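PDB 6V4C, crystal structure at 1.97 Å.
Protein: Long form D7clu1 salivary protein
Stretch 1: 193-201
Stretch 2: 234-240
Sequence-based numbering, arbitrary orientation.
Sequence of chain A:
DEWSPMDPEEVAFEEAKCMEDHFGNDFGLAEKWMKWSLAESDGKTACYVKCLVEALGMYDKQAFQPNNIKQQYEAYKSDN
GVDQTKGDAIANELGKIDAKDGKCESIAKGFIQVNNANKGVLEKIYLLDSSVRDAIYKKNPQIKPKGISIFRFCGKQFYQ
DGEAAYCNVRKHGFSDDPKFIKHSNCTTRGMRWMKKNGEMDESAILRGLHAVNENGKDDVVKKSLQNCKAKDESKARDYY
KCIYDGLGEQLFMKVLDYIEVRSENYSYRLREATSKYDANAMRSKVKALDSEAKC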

ATOM      1  N   TRP A 193      -0.998  -5.630  -7.216  1.00 35.72           N
ATOM      2  CA  TRP A 193      -0.521  -6.487  -8.299  1.00 34.73           C
ATOM      3  C   TRP A 193      -0.920  -5.910  -9.650  1.00 39.60           C
ATOM      4  O   TRP A 193      -0.176  -6.022 -10.632  1.00 41.39           O
ATOM      5  CB  TRP A 193      -1.080  -7.902  -8.154  1.00 33.94           C
ATOM      6  CG  TRP A 193      -0.429  -8.716  -7.076  1.00 34.73           C
ATOM      7  CD1 TRP A 193       0.342  -8.257  -6.048  1.00 36.45           C
ATOM      8  CD2 TRP A 193      -0.482 -10.141  -6.933  1.00 35.37           C
ATOM      9  NE1 TRP A 193       0.768  -9.309  -5.268  1.00 36.70           N
ATOM     10  CE2 TRP A 193       0.274 -10.474  -5.790  1.00 35.82           C
ATOM     11  CE3 TRP A 193      -1.098 -11.166  -7.659  1.00 34.88           C
ATOM     12  CZ2 TRP A 193       0.428 -11.790  -5.357  1.00 35.45           C
ATOM     13  CZ3 TRP A 193      -0.944 -12.473  -7.224  1.00 36.99           C
ATOM     14  CH2 TRP A 193      -0.187 -12.771  -6.084  1.00 36.09           C
ATOM     15  N   MET A 194      -2.104  -5.309  -9.717  1.00 41.90           N
ATOM     16  CA  MET A 194      -2.540  -4.527 -10.865  1.00 43.55           C
ATOM     17  C   MET A 194      -2.551  -3.065 -10.449  1.00 44.97           C
ATOM     18  O   MET A 194      -3.120  -2.718  -9.409  1.00 42.47           O
ATOM     19  CB  MET A 194      -3.942  -4.950 -11.315  1.00 42.75           C
ATOM     20  CG  MET A 194      -4.415  -4.291 -12.609  1.00 44.67           C
ATOM     21  SD  MET A 194      -6.161  -4.593 -12.963  1.00 46.05           S
ATOM     22  CE  MET A 194      -6.089  -5.689 -14.371  1.00 45.76           C
ATOM     23  N   LYS A 195      -1.907  -2.218 -11.246  1.00 47.18           N
ATOM     24  CA  LYS A 195      -1.841  -0.801 -10.937  1.00 48.34           C
ATOM     25  C   LYS A 195      -3.156  -0.117 -11.305  1.00 50.09           C
ATOM     26  O   LYS A 195      -4.074  -0.728 -11.859  1.00 48.96           O
ATOM     27  CB  LYS A 195      -0.658  -0.152 -11.655  1.00 51.39           C
ATOM     28  CG  LYS A 195       0.684  -0.762 -11.277  1.00 52.80           C
ATOM     29  CD  LYS A 195       1.861   0.091 -11.731  1.00 55.71           C
ATOM     30  CE  LYS A 195       2.038   0.084 -13.239  1.00 61.97           C
ATOM     31  NZ  LYS A 195       3.458   0.356 -13.616  1.00 63.90           N
ATOM     32  N   LYS A 196      -3.244   1.174 -10.976  1.00 56.89           N
ATOM     33  CA  LYS A 196      -4.454   1.934 -11.282  1.00 60.46           C
ATOM     34  C   LYS A 196      -4.767   1.924 -12.774  1.00 65.06           C
ATOM     35  O   LYS A 196      -5.937   1.807 -13.169  1.00 63.39           O
ATOM     36  CB  LYS A 196      -4.327   3.371 -10.778  1.00 62.73           C
ATOM     37  CG  LYS A 196      -4.766   3.582  -9.335  1.00 60.92           C
ATOM     38  CD  LYS A 196      -4.721   5.054  -8.952  1.00 63.32           C
ATOM     39  N   ASN A 197      -3.729   2.016 -13.621  1.00 54.90           N
ATOM     40  CA  ASN A 197      -3.919   2.049 -15.066  1.00 62.90           C
ATOM     41  C   ASN A 197      -4.312   0.699 -15.657  1.00 59.25           C
ATOM     42  O   ASN A 197      -4.478   0.604 -16.879  1.00 56.07           O
ATOM     43  CB  ASN A 197      -2.669   2.602 -15.757  1.00 78.66           C
ATOM     44  CG  ASN A 197      -1.395   1.894 -15.328  1.00107.00           C
ATOM     45  OD1 ASN A 197      -1.431   0.777 -14.823  1.00111.46           O
ATOM     46  ND2 ASN A 197      -0.258   2.549 -15.534  1.00107.65           N
ATOM     47  N   GLY A 198      -4.463  -0.340 -14.839  1.00 54.74           N
ATOM     48  CA  GLY A 198      -4.883  -1.632 -15.330  1.00 50.87           C
ATOM     49  C   GLY A 198      -3.769  -2.567 -15.736  1.00 48.96           C
ATOM     50  O   GLY A 198      -4.059  -3.679 -16.190  1.00 48.14           O
ATOM     51  N   GLU A 199      -2.510  -2.167 -15.585  1.00 54.40           N
ATOM     52  CA  GLU A 199      -1.383  -3.000 -15.975  1.00 55.86           C
ATOM     53  C   GLU A 199      -0.786  -3.714 -14.765  1.00 51.80           C
ATOM     54  O   GLU A 199      -0.800  -3.197 -13.644  1.00 51.38           O
ATOM     55  CB  GLU A 199      -0.311  -2.163 -16.672  1.00 62.19           C
ATOM     56  CG  GLU A 199      -0.733  -1.656 -18.044  1.00 71.36           C
ATOM     57  CD  GLU A 199       0.214  -0.608 -18.594  1.00 82.46           C
ATOM     58  OE1 GLU A 199       1.108  -0.162 -17.843  1.00 79.67           O
ATOM     59  OE2 GLU A 199       0.066  -0.230 -19.776  1.00 89.90           O
ATOM     60  N   MET A 200      -0.263  -4.914 -15.007  1.00 49.94           N
ATOM     61  CA  MET A 200       0.332  -5.710 -13.942  1.00 46.65           C
ATOM     62  C   MET A 200       1.655  -5.102 -13.495  1.00 50.23           C
ATOM     63  O   MET A 200       2.417  -4.564 -14.302  1.00 48.81           O
ATOM     64  CB  MET A 200       0.578  -7.137 -14.429  1.00 47.81           C
ATOM     65  CG  MET A 200      -0.684  -7.947 -14.641  1.00 47.11           C
ATOM     66  SD  MET A 200      -1.682  -8.040 -13.145  1.00 49.53           S
ATOM     67  CE  MET A 200      -3.279  -7.632 -13.799  1.00 43.28           C
ATOM     68  N   ASP A 201       1.928  -5.198 -12.196  1.00 42.70           N
ATOM     69  CA  ASP A 201       3.190  -4.748 -11.613  1.00 42.43           C
ATOM     70  C   ASP A 201       3.954  -5.992 -11.173  1.00 45.37           C
ATOM     71  O   ASP A 201       3.684  -6.558 -10.109  1.00 41.59           O
ATOM     72  CB  ASP A 201       2.946  -3.793 -10.447  1.00 43.47           C
ATOM     73  CG  ASP A 201       4.231  -3.173  -9.918  1.00 45.78           C
ATOM     74  OD1 ASP A 201       5.330  -3.605 -10.333  1.00 44.39           O
ATOM     75  OD2 ASP A 201       4.143  -2.244  -9.089  1.00 44.72           O
TER
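Stretch 2 (234-240) SKARDYY

How does stretch 2 lie on stretch 1? From Lys235 to Tyr240 it is helical, and it packs against a hairpin-like loop closed by a type I turn from Lys195 to Gly198. The nearest CA atoms are those of Met194 and Ala236, 7.1 Å apart, and of Met200 and Tyr239, 8.1 Å apart. Lys235, Ala236 and Tyr239 make the contacts, reaching Met194 before the turn and Gly198, Glu199 and Met200 at its end and beyond.

Why is Lys235 fully extended? All four chi angles are t, which carries the ammonium out to the turn, where Lys235 NZ donates a hydrogen bond of 2.7 Å to Gly198 O. Its aliphatic part passes Met194, with Lys235 CD 3.8 Å from Met194 CE. Gly198, at phi 91°, has a backbone that itself calls for glycine.

How do the two methionines differ? Met194 is t, t at chi1 and chi2, and this reach places Met194 CE 3.8 Å from Ala236 CB and 3.6 Å from Ala236 N. Met200 is m at chi1 and chi2, a more compact shape that still runs toward the helix and brings Met200 CE to 4.2 Å from Ala236 CA.

What does Tyr239 offer Met200? With chi1 m, it presents a ring face to Met200 CG, which lies 3.9 Å from the centroid of the Tyr239 ring in a CH-pi contact. Met200 CE also reaches Tyr239 CD2 at 3.6 Å, while the sulfur sits obliquely.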

ATOM      1  N   SER A 234     -12.042  -9.414 -18.279  1.00 55.16           N
ATOM      2  CA  SER A 234     -11.658 -10.209 -17.118  1.00 50.22           C
ATOM      3  C   SER A 234     -10.151 -10.173 -16.926  1.00 48.03           C
ATOM      4  O   SER A 234      -9.515 -11.200 -16.672  1.00 47.64           O
ATOM      5  CB  SER A 234     -12.151 -11.647 -17.256  1.00 47.19           C
ATOM      6  OG  SER A 234     -11.629 -12.244 -18.432  1.00 52.57           O
ATOM      7  N   LYS A 235      -9.561  -8.980 -17.030  1.00 46.50           N
ATOM      8  CA  LYS A 235      -8.109  -8.868 -17.120  1.00 44.54           C
ATOM      9  C   LYS A 235      -7.426  -9.343 -15.841  1.00 43.43           C
ATOM     10  O   LYS A 235      -6.535 -10.200 -15.886  1.00 42.72           O
ATOM     11  CB  LYS A 235      -7.714  -7.428 -17.443  1.00 46.78           C
ATOM     12  CG  LYS A 235      -6.251  -7.267 -17.817  1.00 48.02           C
ATOM     13  CD  LYS A 235      -5.920  -5.822 -18.149  1.00 50.55           C
ATOM     14  CE  LYS A 235      -4.490  -5.688 -18.645  1.00 55.88           C
ATOM     15  NZ  LYS A 235      -4.110  -4.264 -18.856  1.00 57.15           N
ATOM     16  N   ALA A 236      -7.826  -8.792 -14.691  1.00 44.49           N
ATOM     17  CA  ALA A 236      -7.195  -9.176 -13.432  1.00 42.34           C
ATOM     18  C   ALA A 236      -7.384 -10.661 -13.153  1.00 38.22           C
ATOM     19  O   ALA A 236      -6.437 -11.355 -12.763  1.00 39.23           O
ATOM     20  CB  ALA A 236      -7.751  -8.333 -12.283  1.00 38.30           C
ATOM     21  N   ARG A 237      -8.601 -11.170 -13.360  1.00 38.51           N
ATOM     22  CA  ARG A 237      -8.869 -12.586 -13.129  1.00 40.05           C
ATOM     23  C   ARG A 237      -7.929 -13.465 -13.943  1.00 40.51           C
ATOM     24  O   ARG A 237      -7.383 -14.448 -13.428  1.00 37.87           O
ATOM     25  CB  ARG A 237     -10.331 -12.898 -13.468  1.00 40.16           C
ATOM     26  CG  ARG A 237     -10.865 -14.233 -12.936  1.00 40.78           C
ATOM     27  CD  ARG A 237     -10.552 -15.410 -13.860  1.00 43.50           C
ATOM     28  NE  ARG A 237     -10.883 -15.129 -15.256  1.00 48.29           N
ATOM     29  CZ  ARG A 237     -12.050 -15.417 -15.824  1.00 50.84           C
ATOM     30  NH1 ARG A 237     -13.009 -15.998 -15.120  1.00 48.37           N
ATOM     31  NH2 ARG A 237     -12.258 -15.123 -17.101  1.00 51.00           N
ATOM     32  N   ASP A 238      -7.722 -13.118 -15.216  1.00 43.78           N
ATOM     33  CA  ASP A 238      -6.910 -13.960 -16.089  1.00 45.10           C
ATOM     34  C   ASP A 238      -5.443 -13.951 -15.669  1.00 40.37           C
ATOM     35  O   ASP A 238      -4.798 -15.004 -15.633  1.00 43.63           O
ATOM     36  CB  ASP A 238      -7.071 -13.520 -17.546  1.00 48.02           C
ATOM     37  CG  ASP A 238      -8.498 -13.674 -18.048  1.00 52.40           C
ATOM     38  OD1 ASP A 238      -9.230 -14.541 -17.523  1.00 51.25           O
ATOM     39  OD2 ASP A 238      -8.888 -12.926 -18.969  1.00 55.69           O
ATOM     40  N   TYR A 239      -4.898 -12.775 -15.357  1.00 42.52           N
ATOM     41  CA  TYR A 239      -3.522 -12.716 -14.876  1.00 42.43           C
ATOM     42  C   TYR A 239      -3.389 -13.387 -13.513  1.00 40.23           C
ATOM     43  O   TYR A 239      -2.402 -14.083 -13.249  1.00 40.10           O
ATOM     44  CB  TYR A 239      -3.044 -11.266 -14.819  1.00 42.50           C
ATOM     45  CG  TYR A 239      -2.640 -10.705 -16.165  1.00 44.30           C
ATOM     46  CD1 TYR A 239      -1.494 -11.157 -16.810  1.00 45.88           C
ATOM     47  CD2 TYR A 239      -3.397  -9.719 -16.787  1.00 47.64           C
ATOM     48  CE1 TYR A 239      -1.115 -10.645 -18.041  1.00 49.33           C
ATOM     49  CE2 TYR A 239      -3.023  -9.201 -18.018  1.00 48.73           C
ATOM     50  CZ  TYR A 239      -1.882  -9.669 -18.639  1.00 51.71           C
ATOM     51  OH  TYR A 239      -1.508  -9.159 -19.861  1.00 55.93           O
ATOM     52  N   TYR A 240      -4.373 -13.175 -12.639  1.00 40.07           N
ATOM     53  CA  TYR A 240      -4.417 -13.863 -11.352  1.00 38.26           C
ATOM     54  C   TYR A 240      -4.324 -15.371 -11.543  1.00 37.33           C
ATOM     55  O   TYR A 240      -3.521 -16.047 -10.890  1.00 36.69           O
ATOM     56  CB  TYR A 240      -5.721 -13.475 -10.650  1.00 37.46           C
ATOM     57  CG  TYR A 240      -5.961 -14.037  -9.266  1.00 35.50           C
ATOM     58  CD1 TYR A 240      -6.393 -15.344  -9.091  1.00 35.80           C
ATOM     59  CD2 TYR A 240      -5.829 -13.236  -8.138  1.00 36.60           C
ATOM     60  CE1 TYR A 240      -6.640 -15.852  -7.837  1.00 34.21           C
ATOM     61  CE2 TYR A 240      -6.080 -13.735  -6.874  1.00 36.07           C
ATOM     62  CZ  TYR A 240      -6.486 -15.045  -6.731  1.00 36.74           C
ATOM     63  OH  TYR A 240      -6.741 -15.554  -5.479  1.00 34.84           O
TER